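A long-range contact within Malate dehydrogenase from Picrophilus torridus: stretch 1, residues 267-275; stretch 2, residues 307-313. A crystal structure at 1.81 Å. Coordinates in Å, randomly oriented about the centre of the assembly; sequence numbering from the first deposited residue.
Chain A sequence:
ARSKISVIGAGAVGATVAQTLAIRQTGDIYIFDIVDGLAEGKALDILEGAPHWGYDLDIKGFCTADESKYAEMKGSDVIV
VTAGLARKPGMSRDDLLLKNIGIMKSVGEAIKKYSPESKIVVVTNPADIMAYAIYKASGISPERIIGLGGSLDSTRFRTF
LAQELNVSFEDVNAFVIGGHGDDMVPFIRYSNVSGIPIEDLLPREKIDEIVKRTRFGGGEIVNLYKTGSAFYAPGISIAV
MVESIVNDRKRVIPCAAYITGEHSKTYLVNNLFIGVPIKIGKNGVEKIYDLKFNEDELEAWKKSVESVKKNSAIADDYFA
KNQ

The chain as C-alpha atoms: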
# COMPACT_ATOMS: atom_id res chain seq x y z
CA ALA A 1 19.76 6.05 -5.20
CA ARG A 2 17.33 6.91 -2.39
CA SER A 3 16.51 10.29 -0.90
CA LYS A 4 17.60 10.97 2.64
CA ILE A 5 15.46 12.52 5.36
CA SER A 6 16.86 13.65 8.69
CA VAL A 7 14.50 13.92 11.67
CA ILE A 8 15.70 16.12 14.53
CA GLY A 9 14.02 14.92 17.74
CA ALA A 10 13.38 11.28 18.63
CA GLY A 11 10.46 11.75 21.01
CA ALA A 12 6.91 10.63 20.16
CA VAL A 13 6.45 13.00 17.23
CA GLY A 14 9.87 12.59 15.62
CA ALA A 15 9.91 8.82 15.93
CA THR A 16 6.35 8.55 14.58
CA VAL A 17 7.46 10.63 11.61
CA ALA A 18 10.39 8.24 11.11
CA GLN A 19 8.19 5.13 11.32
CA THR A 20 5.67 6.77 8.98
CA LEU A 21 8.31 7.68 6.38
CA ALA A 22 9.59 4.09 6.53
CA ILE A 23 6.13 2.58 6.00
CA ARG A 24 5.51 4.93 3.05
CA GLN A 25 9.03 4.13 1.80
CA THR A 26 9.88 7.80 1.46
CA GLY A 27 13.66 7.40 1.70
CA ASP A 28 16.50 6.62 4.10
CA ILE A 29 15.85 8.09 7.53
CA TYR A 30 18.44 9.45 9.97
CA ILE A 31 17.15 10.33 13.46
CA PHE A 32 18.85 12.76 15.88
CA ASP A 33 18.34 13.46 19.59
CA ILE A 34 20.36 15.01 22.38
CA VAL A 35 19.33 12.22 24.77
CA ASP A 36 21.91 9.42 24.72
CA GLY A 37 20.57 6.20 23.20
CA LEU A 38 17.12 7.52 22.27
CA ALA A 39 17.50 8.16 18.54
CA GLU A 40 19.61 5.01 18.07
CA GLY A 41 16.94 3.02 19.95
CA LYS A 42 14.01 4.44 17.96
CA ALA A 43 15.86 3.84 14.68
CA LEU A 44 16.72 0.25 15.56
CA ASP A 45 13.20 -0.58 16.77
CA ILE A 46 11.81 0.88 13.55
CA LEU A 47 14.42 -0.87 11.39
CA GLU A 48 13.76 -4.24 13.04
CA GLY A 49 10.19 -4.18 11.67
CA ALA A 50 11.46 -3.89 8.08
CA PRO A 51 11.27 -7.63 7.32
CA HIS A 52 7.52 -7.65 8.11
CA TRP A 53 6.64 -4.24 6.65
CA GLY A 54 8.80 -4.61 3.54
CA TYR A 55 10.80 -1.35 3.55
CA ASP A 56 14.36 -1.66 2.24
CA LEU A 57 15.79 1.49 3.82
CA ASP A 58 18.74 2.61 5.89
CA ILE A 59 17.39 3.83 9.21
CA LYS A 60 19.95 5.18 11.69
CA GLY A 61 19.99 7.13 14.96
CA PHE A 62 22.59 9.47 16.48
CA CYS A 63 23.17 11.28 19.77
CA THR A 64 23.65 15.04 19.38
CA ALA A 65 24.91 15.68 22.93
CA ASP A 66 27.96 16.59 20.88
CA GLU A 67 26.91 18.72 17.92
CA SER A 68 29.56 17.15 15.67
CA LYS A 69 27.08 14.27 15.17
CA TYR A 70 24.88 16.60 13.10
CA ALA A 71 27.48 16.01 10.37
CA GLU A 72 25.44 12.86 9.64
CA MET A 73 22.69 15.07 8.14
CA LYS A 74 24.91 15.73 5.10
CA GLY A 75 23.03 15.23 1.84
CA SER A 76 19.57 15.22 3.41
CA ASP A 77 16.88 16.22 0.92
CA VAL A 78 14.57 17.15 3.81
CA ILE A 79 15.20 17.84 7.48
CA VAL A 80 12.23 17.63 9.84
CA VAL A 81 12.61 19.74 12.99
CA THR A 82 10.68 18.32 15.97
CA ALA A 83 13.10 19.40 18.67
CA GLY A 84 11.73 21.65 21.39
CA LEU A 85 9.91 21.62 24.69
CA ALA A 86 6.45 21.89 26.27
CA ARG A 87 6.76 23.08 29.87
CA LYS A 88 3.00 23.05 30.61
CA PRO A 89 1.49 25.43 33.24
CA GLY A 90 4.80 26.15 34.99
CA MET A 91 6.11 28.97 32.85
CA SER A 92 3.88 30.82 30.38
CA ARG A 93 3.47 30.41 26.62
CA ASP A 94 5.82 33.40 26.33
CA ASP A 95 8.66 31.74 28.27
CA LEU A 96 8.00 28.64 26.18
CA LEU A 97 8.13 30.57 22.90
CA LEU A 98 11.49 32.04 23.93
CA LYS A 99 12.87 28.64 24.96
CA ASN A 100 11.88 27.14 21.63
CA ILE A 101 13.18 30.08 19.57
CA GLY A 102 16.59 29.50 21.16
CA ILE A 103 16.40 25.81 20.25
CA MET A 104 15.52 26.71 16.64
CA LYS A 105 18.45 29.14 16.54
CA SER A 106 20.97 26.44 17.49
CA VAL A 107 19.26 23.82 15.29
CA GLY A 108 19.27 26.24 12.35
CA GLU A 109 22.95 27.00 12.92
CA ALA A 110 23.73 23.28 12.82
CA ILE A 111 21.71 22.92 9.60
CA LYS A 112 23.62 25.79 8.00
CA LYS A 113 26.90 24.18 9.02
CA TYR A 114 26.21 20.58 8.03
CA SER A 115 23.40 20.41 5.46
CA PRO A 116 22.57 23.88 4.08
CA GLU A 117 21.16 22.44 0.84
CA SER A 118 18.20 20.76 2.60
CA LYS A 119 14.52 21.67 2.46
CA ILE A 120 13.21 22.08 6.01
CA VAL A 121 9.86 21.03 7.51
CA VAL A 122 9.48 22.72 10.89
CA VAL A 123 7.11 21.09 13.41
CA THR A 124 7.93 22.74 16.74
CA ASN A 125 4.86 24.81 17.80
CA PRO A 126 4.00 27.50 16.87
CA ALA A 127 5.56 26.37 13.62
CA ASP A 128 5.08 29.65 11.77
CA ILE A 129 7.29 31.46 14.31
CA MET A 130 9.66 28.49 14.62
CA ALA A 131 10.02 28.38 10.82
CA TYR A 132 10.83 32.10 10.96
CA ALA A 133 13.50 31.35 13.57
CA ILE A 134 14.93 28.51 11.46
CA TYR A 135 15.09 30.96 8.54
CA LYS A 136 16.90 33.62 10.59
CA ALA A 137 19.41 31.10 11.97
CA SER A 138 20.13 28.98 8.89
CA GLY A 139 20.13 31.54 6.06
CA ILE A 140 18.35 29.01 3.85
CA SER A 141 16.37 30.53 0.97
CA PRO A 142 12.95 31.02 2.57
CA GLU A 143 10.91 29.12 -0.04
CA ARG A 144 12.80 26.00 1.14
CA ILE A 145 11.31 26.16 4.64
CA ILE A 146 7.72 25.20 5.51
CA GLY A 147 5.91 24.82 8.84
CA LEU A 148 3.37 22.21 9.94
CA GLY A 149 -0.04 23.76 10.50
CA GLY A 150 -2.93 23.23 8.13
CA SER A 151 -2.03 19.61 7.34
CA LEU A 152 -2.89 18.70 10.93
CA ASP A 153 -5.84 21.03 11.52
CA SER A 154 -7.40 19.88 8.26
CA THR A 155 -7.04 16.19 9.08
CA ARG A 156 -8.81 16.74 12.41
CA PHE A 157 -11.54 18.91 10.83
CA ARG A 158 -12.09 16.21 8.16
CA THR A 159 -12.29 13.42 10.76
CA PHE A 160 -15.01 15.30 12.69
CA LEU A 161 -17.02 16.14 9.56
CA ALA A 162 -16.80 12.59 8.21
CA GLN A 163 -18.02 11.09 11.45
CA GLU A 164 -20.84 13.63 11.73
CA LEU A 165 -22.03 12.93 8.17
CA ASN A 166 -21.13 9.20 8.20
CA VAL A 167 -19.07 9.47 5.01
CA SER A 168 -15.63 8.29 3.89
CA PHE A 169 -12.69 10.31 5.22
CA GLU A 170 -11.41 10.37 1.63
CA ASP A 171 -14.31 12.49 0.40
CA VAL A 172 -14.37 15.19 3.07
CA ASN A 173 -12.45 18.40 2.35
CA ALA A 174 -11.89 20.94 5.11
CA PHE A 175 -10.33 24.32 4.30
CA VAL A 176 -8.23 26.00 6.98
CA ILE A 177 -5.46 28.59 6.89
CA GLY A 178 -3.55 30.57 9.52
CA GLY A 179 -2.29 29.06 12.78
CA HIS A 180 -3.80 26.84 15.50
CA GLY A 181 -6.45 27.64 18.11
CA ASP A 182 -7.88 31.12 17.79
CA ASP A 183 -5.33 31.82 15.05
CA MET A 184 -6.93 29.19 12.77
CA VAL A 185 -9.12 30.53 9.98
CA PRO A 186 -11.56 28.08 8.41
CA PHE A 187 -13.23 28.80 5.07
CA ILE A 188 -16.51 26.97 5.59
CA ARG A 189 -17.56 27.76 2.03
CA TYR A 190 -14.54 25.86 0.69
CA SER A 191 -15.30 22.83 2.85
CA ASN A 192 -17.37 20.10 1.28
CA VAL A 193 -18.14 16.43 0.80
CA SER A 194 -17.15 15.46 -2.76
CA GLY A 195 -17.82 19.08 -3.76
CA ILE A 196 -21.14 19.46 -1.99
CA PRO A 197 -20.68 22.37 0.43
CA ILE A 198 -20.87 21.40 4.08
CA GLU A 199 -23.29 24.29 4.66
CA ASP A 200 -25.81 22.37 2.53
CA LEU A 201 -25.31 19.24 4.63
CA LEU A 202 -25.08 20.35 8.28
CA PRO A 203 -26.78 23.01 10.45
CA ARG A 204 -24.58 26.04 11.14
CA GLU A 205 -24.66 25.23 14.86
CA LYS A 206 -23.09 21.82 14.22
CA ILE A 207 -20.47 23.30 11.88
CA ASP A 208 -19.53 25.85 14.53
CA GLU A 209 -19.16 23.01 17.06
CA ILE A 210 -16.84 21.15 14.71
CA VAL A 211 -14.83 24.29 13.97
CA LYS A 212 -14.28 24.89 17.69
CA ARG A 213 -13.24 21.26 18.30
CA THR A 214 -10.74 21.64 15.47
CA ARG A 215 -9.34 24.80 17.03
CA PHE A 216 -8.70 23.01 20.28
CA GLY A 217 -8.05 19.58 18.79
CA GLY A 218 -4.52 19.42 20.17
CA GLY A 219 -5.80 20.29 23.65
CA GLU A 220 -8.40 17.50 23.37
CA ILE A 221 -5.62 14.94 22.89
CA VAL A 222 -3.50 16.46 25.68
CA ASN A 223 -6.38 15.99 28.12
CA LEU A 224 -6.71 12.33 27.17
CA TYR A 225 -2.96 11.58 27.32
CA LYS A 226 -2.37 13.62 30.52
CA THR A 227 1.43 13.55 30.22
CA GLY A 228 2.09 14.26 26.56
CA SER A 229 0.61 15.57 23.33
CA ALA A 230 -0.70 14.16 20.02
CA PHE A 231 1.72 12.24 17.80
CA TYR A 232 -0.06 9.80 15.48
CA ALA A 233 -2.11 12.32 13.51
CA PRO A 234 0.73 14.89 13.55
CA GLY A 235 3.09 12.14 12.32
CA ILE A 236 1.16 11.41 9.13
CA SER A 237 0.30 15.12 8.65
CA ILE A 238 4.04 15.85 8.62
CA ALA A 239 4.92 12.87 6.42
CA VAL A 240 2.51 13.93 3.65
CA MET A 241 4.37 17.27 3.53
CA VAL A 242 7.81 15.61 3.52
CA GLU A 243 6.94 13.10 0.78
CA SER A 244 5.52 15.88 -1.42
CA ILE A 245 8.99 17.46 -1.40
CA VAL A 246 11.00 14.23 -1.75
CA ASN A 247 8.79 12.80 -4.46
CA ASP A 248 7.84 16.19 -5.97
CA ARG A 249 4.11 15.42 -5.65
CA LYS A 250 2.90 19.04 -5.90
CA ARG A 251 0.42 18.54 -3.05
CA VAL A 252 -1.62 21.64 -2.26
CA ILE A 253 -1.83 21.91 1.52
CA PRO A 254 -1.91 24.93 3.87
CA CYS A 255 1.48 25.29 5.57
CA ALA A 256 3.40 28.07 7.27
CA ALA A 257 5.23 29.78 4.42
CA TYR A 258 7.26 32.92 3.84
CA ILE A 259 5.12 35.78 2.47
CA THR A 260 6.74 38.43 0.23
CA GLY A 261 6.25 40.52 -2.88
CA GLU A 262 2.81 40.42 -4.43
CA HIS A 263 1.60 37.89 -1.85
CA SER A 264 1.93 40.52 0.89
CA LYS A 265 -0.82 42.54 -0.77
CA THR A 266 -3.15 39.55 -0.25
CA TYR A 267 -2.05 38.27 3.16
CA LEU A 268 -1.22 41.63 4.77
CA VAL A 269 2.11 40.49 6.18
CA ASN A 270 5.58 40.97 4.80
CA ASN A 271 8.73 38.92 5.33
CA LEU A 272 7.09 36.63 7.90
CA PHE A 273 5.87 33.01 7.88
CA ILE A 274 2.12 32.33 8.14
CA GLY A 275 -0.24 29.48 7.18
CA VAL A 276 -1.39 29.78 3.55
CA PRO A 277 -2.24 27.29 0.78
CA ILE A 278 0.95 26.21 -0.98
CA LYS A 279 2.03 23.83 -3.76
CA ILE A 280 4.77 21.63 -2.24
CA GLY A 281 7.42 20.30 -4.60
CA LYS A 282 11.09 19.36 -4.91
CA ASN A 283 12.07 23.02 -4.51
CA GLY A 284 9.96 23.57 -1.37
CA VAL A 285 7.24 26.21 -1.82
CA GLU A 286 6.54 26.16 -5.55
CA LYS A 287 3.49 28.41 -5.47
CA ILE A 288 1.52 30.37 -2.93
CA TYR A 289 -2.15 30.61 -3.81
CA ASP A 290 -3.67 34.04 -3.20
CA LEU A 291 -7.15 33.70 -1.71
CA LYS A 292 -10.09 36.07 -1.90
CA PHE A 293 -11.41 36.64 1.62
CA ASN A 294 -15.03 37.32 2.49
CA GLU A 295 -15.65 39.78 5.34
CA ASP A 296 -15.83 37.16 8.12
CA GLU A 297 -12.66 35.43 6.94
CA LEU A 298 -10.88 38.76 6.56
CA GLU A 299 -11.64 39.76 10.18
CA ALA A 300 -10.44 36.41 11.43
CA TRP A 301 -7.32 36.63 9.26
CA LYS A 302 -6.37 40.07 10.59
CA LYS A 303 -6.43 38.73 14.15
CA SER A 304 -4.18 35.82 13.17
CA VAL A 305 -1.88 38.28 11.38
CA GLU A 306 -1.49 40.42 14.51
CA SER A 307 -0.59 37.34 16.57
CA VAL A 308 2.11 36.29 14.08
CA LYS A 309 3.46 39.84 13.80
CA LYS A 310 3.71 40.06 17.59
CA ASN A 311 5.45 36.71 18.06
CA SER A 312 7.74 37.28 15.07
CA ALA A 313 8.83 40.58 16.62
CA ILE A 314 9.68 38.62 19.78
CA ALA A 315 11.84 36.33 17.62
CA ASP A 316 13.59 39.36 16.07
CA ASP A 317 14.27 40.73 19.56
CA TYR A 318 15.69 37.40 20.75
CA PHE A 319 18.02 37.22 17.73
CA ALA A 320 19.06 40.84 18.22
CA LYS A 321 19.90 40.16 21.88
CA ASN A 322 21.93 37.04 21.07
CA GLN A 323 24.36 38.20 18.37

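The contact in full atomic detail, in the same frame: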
# COMPACT_ATOMS: atom_id res chain seq x y z
N TYR A 267 -2.06 38.81 1.79
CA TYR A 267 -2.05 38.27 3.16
C TYR A 267 -1.66 39.28 4.24
O TYR A 267 -1.63 38.93 5.42
CB TYR A 267 -1.20 37.00 3.23
CG TYR A 267 -1.83 35.88 2.43
CD1 TYR A 267 -3.01 35.29 2.88
CD2 TYR A 267 -1.28 35.44 1.23
CE1 TYR A 267 -3.62 34.27 2.15
CE2 TYR A 267 -1.88 34.41 0.49
CZ TYR A 267 -3.05 33.84 0.95
OH TYR A 267 -3.67 32.83 0.24
N LEU A 268 -1.37 40.51 3.84
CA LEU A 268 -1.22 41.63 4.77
C LEU A 268 -0.09 41.45 5.78
O LEU A 268 -0.11 42.04 6.86
CB LEU A 268 -2.54 41.89 5.52
CG LEU A 268 -3.80 41.86 4.64
CD1 LEU A 268 -5.03 42.17 5.48
CD2 LEU A 268 -3.68 42.83 3.49
N VAL A 269 0.87 40.61 5.42
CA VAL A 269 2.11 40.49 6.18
C VAL A 269 3.25 40.54 5.19
O VAL A 269 3.09 40.16 4.02
CB VAL A 269 2.23 39.16 6.95
CG1 VAL A 269 1.32 39.15 8.14
CG2 VAL A 269 1.93 37.96 6.03
N ASN A 270 4.41 40.98 5.66
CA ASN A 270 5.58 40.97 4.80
C ASN A 270 6.81 40.43 5.51
O ASN A 270 7.11 40.83 6.64
CB ASN A 270 5.84 42.36 4.23
CG ASN A 270 6.93 42.36 3.18
OD1 ASN A 270 6.80 41.71 2.13
ND2 ASN A 270 8.02 43.08 3.44
N ASN A 271 7.51 39.54 4.83
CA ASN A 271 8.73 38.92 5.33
C ASN A 271 8.54 38.17 6.64
O ASN A 271 9.40 38.24 7.52
CB ASN A 271 9.84 39.96 5.48
CG ASN A 271 10.02 40.77 4.23
OD1 ASN A 271 10.08 42.00 4.29
ND2 ASN A 271 10.06 40.10 3.09
N LEU A 272 7.41 37.49 6.76
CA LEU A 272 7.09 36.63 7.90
C LEU A 272 6.54 35.32 7.36
O LEU A 272 6.14 35.24 6.19
CB LEU A 272 6.03 37.28 8.78
CG LEU A 272 6.41 38.58 9.48
CD1 LEU A 272 5.33 39.01 10.44
CD2 LEU A 272 7.74 38.38 10.19
N PHE A 273 6.53 34.28 8.20
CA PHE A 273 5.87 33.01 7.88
C PHE A 273 4.45 32.97 8.44
O PHE A 273 4.23 33.35 9.59
CB PHE A 273 6.65 31.83 8.46
CG PHE A 273 7.91 31.48 7.71
CD1 PHE A 273 9.04 32.27 7.83
CD2 PHE A 273 7.97 30.32 6.94
CE1 PHE A 273 10.22 31.94 7.16
CE2 PHE A 273 9.15 29.97 6.28
CZ PHE A 273 10.27 30.79 6.38
N ILE A 274 3.48 32.53 7.64
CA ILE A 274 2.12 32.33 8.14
C ILE A 274 1.44 31.24 7.30
O ILE A 274 1.84 30.99 6.16
CB ILE A 274 1.32 33.68 8.14
CG1 ILE A 274 0.06 33.58 9.02
CG2 ILE A 274 1.01 34.14 6.72
CD1 ILE A 274 -0.50 34.96 9.43
N GLY A 275 0.42 30.59 7.85
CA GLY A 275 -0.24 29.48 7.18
C GLY A 275 -1.11 29.87 5.98
O GLY A 275 -2.14 30.52 6.13
N SER A 307 -1.23 38.31 15.69
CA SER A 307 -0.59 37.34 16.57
C SER A 307 0.79 36.94 16.03
O SER A 307 1.78 36.90 16.77
CB SER A 307 -1.48 36.10 16.71
OG SER A 307 -0.77 35.04 17.31
N VAL A 308 0.85 36.64 14.73
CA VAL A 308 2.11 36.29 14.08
C VAL A 308 3.10 37.45 14.08
O VAL A 308 4.28 37.27 14.37
CB VAL A 308 1.86 35.77 12.65
CG1 VAL A 308 3.18 35.51 11.93
CG2 VAL A 308 1.04 34.49 12.71
N LYS A 309 2.61 38.66 13.78
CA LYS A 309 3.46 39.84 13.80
C LYS A 309 4.09 40.04 15.18
O LYS A 309 5.27 40.38 15.30
CB LYS A 309 2.66 41.09 13.44
CG LYS A 309 2.34 41.29 11.97
CD LYS A 309 1.71 42.67 11.81
CE LYS A 309 1.40 43.03 10.37
NZ LYS A 309 0.80 44.40 10.32
N LYS A 310 3.28 39.84 16.22
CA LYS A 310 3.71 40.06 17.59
C LYS A 310 4.78 39.04 18.00
O LYS A 310 5.82 39.39 18.57
CB LYS A 310 2.51 39.97 18.54
CG LYS A 310 2.81 40.31 19.98
CD LYS A 310 2.87 39.07 20.85
CE LYS A 310 1.53 38.36 20.88
NZ LYS A 310 1.63 37.07 21.62
N ASN A 311 4.51 37.77 17.72
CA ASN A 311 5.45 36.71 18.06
C ASN A 311 6.72 36.74 17.20
O ASN A 311 7.80 36.35 17.67
CB ASN A 311 4.78 35.34 17.98
CG ASN A 311 3.82 35.09 19.13
OD1 ASN A 311 3.98 35.66 20.20
ND2 ASN A 311 2.84 34.22 18.91
N SER A 312 6.59 37.19 15.96
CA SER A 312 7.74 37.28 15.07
C SER A 312 8.66 38.41 15.54
O SER A 312 9.89 38.32 15.41
CB SER A 312 7.31 37.50 13.62
OG SER A 312 6.50 36.43 13.15
N ALA A 313 8.07 39.46 16.08
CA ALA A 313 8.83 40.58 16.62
C ALA A 313 9.61 40.13 17.86
O ALA A 313 10.73 40.58 18.11
CB ALA A 313 7.90 41.73 16.97
O HOH W 1 -1.23 44.11 8.50
O HOH W 2 6.70 34.30 11.16

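No direct hydrogen bond joins the two stretches; apolar packing and two bridging waters hold them, over 292 Å² of buried surface summed over both sides. The strand that includes Ile274 runs at 142° to the helix 307-313, with axes 9.1 Å apart at closest approach, a spacing that side chains must fill. Leu272 and Ile274 do so: both CA-to-CB bonds point toward the helix, and they meet Val308 and Ser312, one helical turn apart and likewise directed inward.

Leu272, with chi1 m and chi2 t, brings both methyls to the helix: CD2 lies 3.6 Å and CD1 4.0 Å from Ser312 CB, and CD1 is also 3.9 Å from Lys309 CA and 4.4 Å from Val308 CG1. Val308 (chi1 t) also uses both branches: CG2 is 3.7 Å from Ile274 CD1, and CG1 is 3.4 Å from Phe273 O. The t,t rotamer of Ile274 extends CD1 to reach this valine. Phe273, between the two inward residues, turns the end of its side chain away and contributes backbone.

Ser312 suits a buried position because its hydroxyl is satisfied. With chi1 at -60°, OG donates to Val308 O at 2.7 Å, within its own helix, and accepts from water 2 at 2.9 Å; that water in turn accepts from Phe273 N at 3.0 Å.

At the exposed margin, Lys309 starts sideways and extends with chi2 to chi4 all t. Its aliphatic portion covers the edge, CG lying 4.1 Å from Leu272 CD1 and CE 3.9 Å from Leu268 O. NZ donates to water 1 at 2.7 Å, and this water donates to Leu268 O at 2.9 Å. Leu268, with positive phi just after a helix, thus contributes its carbonyl, while its side-chain end leads away.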